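Local coordinates for protein dihydrophenazinedicarboxylate synthase (Burkholderia, PDB 4HMW) that uses FMN and molecular oxygen to carry out several oxidations in the terminal steps of phenazine antibiotic biosynthesis, at residues B[25-30]-B[34-39]. Numbering follows the deposited sequence. Where two conformers were deposited one is given.
Sequences DPPSEP and LKRWLA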
ATOM      1  N   ASP B  25      -5.958   4.099 -25.904  1.00 30.01           N
ATOM      2  CA  ASP B  25      -5.070   3.393 -26.828  1.00 31.01           C
ATOM      3  C   ASP B  25      -3.835   2.821 -26.110  1.00 27.81           C
ATOM      4  O   ASP B  25      -2.744   3.351 -26.194  1.00 29.82           O
ATOM      5  CB  ASP B  25      -4.695   4.368 -27.935  1.00 34.91           C
ATOM      6  CG  ASP B  25      -3.993   3.707 -29.088  1.00 42.90           C
ATOM      7  OD1 ASP B  25      -4.126   2.463 -29.253  1.00 45.71           O
ATOM      8  OD2 ASP B  25      -3.307   4.456 -29.826  1.00 46.11           O
ATOM      9  N   PRO B  26      -4.009   1.708 -25.408  1.00 24.18           N
ATOM     10  CA  PRO B  26      -2.948   1.225 -24.512  1.00 22.89           C
ATOM     11  C   PRO B  26      -1.709   0.658 -25.211  1.00 22.85           C
ATOM     12  O   PRO B  26      -1.863   0.002 -26.216  1.00 25.36           O
ATOM     13  CB  PRO B  26      -3.645   0.102 -23.754  1.00 22.30           C
ATOM     14  CG  PRO B  26      -5.100   0.372 -23.918  1.00 24.43           C
ATOM     15  CD  PRO B  26      -5.259   0.944 -25.243  1.00 24.62           C
ATOM     16  N   PRO B  27      -0.504   0.898 -24.670  1.00 23.47           N
ATOM     17  CA  PRO B  27       0.685   0.186 -25.155  1.00 24.67           C
ATOM     18  C   PRO B  27       0.510  -1.326 -25.009  1.00 25.17           C
ATOM     19  O   PRO B  27      -0.214  -1.784 -24.126  1.00 25.01           O
ATOM     20  CB  PRO B  27       1.795   0.666 -24.218  1.00 26.50           C
ATOM     21  CG  PRO B  27       1.307   1.894 -23.607  1.00 26.57           C
ATOM     22  CD  PRO B  27      -0.185   1.862 -23.602  1.00 22.68           C
ATOM     23  N   SER B  28       1.182  -2.112 -25.835  1.00 25.74           N
ATOM     24  CA  SER B  28       1.014  -3.559 -25.779  0.53 26.89           C
ATOM     25  C   SER B  28       1.512  -4.167 -24.467  1.00 26.13           C
ATOM     26  O   SER B  28       1.016  -5.194 -24.045  1.00 30.74           O
ATOM     27  CB  SER B  28       1.725  -4.229 -26.953  0.53 28.79           C
ATOM     28  OG  SER B  28       3.088  -3.856 -26.999  0.53 30.34           O
ATOM     29  N   GLU B  29       2.501  -3.540 -23.843  1.00 26.70           N
ATOM     30  CA  GLU B  29       3.075  -4.034 -22.578  1.00 27.11           C
ATOM     31  C   GLU B  29       2.868  -3.014 -21.471  1.00 21.97           C
ATOM     32  O   GLU B  29       3.150  -1.844 -21.653  1.00 22.54           O
ATOM     33  CB  GLU B  29       4.592  -4.264 -22.725  1.00 33.64           C
ATOM     34  CG  GLU B  29       4.985  -5.270 -23.764  1.00 42.09           C
ATOM     35  CD  GLU B  29       5.182  -6.650 -23.196  1.00 49.46           C
ATOM     36  OE1 GLU B  29       4.985  -6.824 -21.968  1.00 51.01           O
ATOM     37  OE2 GLU B  29       5.546  -7.569 -23.971  1.00 53.13           O
ATOM     38  N   PRO B  30       2.405  -3.449 -20.311  1.00 18.83           N
ATOM     39  CA  PRO B  30       2.121  -2.456 -19.254  1.00 17.10           C
ATOM     40  C   PRO B  30       3.394  -1.786 -18.687  1.00 16.23           C
ATOM     41  O   PRO B  30       3.365  -0.634 -18.257  1.00 16.24           O
ATOM     42  CB  PRO B  30       1.363  -3.260 -18.207  1.00 16.91           C
ATOM     43  CG  PRO B  30       1.788  -4.687 -18.433  1.00 16.95           C
ATOM     44  CD  PRO B  30       2.002  -4.815 -19.917  1.00 17.75           C
ATOM     45  N   LEU B  34       3.999   2.011 -17.292  1.00 15.76           N
ATOM     46  CA  LEU B  34       4.552   2.277 -15.966  1.00 15.66           C
ATOM     47  C   LEU B  34       5.724   3.243 -16.043  1.00 15.31           C
ATOM     48  O   LEU B  34       5.804   4.201 -15.283  1.00 15.10           O
ATOM     49  CB  LEU B  34       4.969   0.962 -15.296  1.00 15.47           C
ATOM     50  CG  LEU B  34       5.770   1.005 -13.997  1.00 18.31           C
ATOM     51  CD1 LEU B  34       4.994   1.727 -12.924  1.00 18.34           C
ATOM     52  CD2 LEU B  34       6.129  -0.456 -13.574  1.00 20.27           C
ATOM     53  N   LYS B  35       6.637   2.994 -16.965  1.00 15.00           N
ATOM     54  CA  LYS B  35       7.778   3.883 -17.110  1.00 14.88           C
ATOM     55  C   LYS B  35       7.381   5.282 -17.540  1.00 16.33           C
ATOM     56  O   LYS B  35       7.991   6.271 -17.098  1.00 18.58           O
ATOM     57  CB  LYS B  35       8.812   3.302 -18.059  1.00 16.89           C
ATOM     58  CG  LYS B  35       9.493   2.042 -17.533  1.00 18.46           C
ATOM     59  CD  LYS B  35      10.598   1.563 -18.504  1.00 24.14           C
ATOM     60  CE  LYS B  35      11.237   0.317 -17.969  1.00 28.69           C
ATOM     61  NZ  LYS B  35      12.050  -0.356 -18.992  1.00 33.53           N
ATOM     62  N   ARG B  36       6.384   5.375 -18.418  1.00 14.96           N
ATOM     63  CA  ARG B  36       5.951   6.693 -18.883  1.00 15.84           C
ATOM     64  C   ARG B  36       5.373   7.475 -17.716  1.00 16.77           C
ATOM     65  O   ARG B  36       5.670   8.654 -17.530  1.00 15.69           O
ATOM     66  CB  ARG B  36       4.895   6.569 -19.980  1.00 19.00           C
ATOM     67  CG  ARG B  36       5.426   6.222 -21.353  1.00 23.71           C
ATOM     68  CD  ARG B  36       4.294   6.273 -22.395  1.00 26.48           C
ATOM     69  NE  ARG B  36       4.650   5.483 -23.564  1.00 28.80           N
ATOM     70  CZ  ARG B  36       3.796   5.103 -24.500  1.00 31.48           C
ATOM     71  NH1 ARG B  36       2.526   5.458 -24.410  1.00 28.99           N
ATOM     72  NH2 ARG B  36       4.227   4.367 -25.532  1.00 35.39           N
ATOM     73  N   TRP B  37       4.534   6.798 -16.912  1.00 14.97           N
ATOM     74  CA  TRP B  37       3.927   7.422 -15.778  1.00 14.39           C
ATOM     75  C   TRP B  37       4.958   7.881 -14.753  1.00 13.72           C
ATOM     76  O   TRP B  37       4.814   8.980 -14.190  1.00 14.66           O
ATOM     77  CB  TRP B  37       2.829   6.539 -15.131  1.00 12.74           C
ATOM     78  CG  TRP B  37       1.504   6.654 -15.790  1.00 12.10           C
ATOM     79  CD1 TRP B  37       1.254   7.015 -17.082  1.00 14.02           C
ATOM     80  CD2 TRP B  37       0.213   6.439 -15.179  1.00 12.88           C
ATOM     81  NE1 TRP B  37      -0.104   7.074 -17.304  1.00 16.54           N
ATOM     82  CE2 TRP B  37      -0.768   6.715 -16.162  1.00 14.10           C
ATOM     83  CE3 TRP B  37      -0.189   6.076 -13.909  1.00 11.51           C
ATOM     84  CZ2 TRP B  37      -2.145   6.633 -15.896  1.00 13.08           C
ATOM     85  CZ3 TRP B  37      -1.550   5.960 -13.645  1.00 12.55           C
ATOM     86  CH2 TRP B  37      -2.515   6.245 -14.637  1.00 11.93           C
ATOM     87  N   LEU B  38       5.975   7.060 -14.503  1.00 14.50           N
ATOM     88  CA  LEU B  38       7.016   7.438 -13.553  1.00 15.11           C
ATOM     89  C   LEU B  38       7.807   8.654 -14.060  1.00 14.64           C
ATOM     90  O   LEU B  38       8.203   9.530 -13.282  1.00 16.53           O
ATOM     91  CB  LEU B  38       7.997   6.280 -13.288  1.00 15.11           C
ATOM     92  CG  LEU B  38       7.428   5.306 -12.259  1.00 17.33           C
ATOM     93  CD1 LEU B  38       8.019   3.957 -12.397  1.00 19.98           C
ATOM     94  CD2 LEU B  38       7.689   5.829 -10.846  1.00 18.78           C
ATOM     95  N   ALA B  39       8.014   8.716 -15.361  1.00 14.61           N
ATOM     96  CA  ALA B  39       8.781   9.854 -15.914  1.00 16.20           C
ATOM     97  C   ALA B  39       7.929  11.122 -15.791  1.00 16.64           C
ATOM     98  O   ALA B  39       8.448  12.203 -15.448  1.00 18.20           O
ATOM     99  CB  ALA B  39       9.151   9.590 -17.310  1.00 19.45           C
TER
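Pro30 O accepts a hydrogen bond from Leu34 N at 2.9 Å. This is the i to i+4 bond by which the chain of 25-30 runs on into helix 30-43; the same pattern carries on as Leu38 N bonds to Leu34 O at 3.0 Å. The CA atoms of Pro30 and Leu34 lie 6.3 Å apart, as expected one turn along a helix. Leu34 CB rests 3.7 Å from Pro30 O, beside the bond, while CG swings anti to the backbone N (chi1 171°) and carries the two methyl groups toward the sheet.

The side-chain meeting is farther back in the loop. The CB of Pro27 points toward the helix, and its CG lies over one face of the Arg36 guanidinium, 3.9 Å from Arg36 NH1 and 4.2 Å from Arg36 CZ. Arg36 gets there by an extended run from CG to NE that spans the gap to the loop. The touch is van der Waals packing on a flat group of an exposed residue; the charge itself is met by Glu22, which forms a salt bridge with NH1 and probably helps fix where the guanidinium lies.

On the protein side, Pro27 O shares a hydrogen bond with the hydroxyl of Tyr201 on strand 197-204, and the Pro30 ring packs on Tyr201 and on Met185 of strand 184-189. The Leu34 side chain is about 10 Å from that of the FMN-binding Gln110, so this is structural packing near the cofactor site but not in it. Leu34 is buried against Met185, Ile111 of strand 109-119 and Ile73 of strand 63-74, seating the start of helix 30-43 on the antiparallel sheet of the pyridoxamine 5'-phosphate oxidase fold.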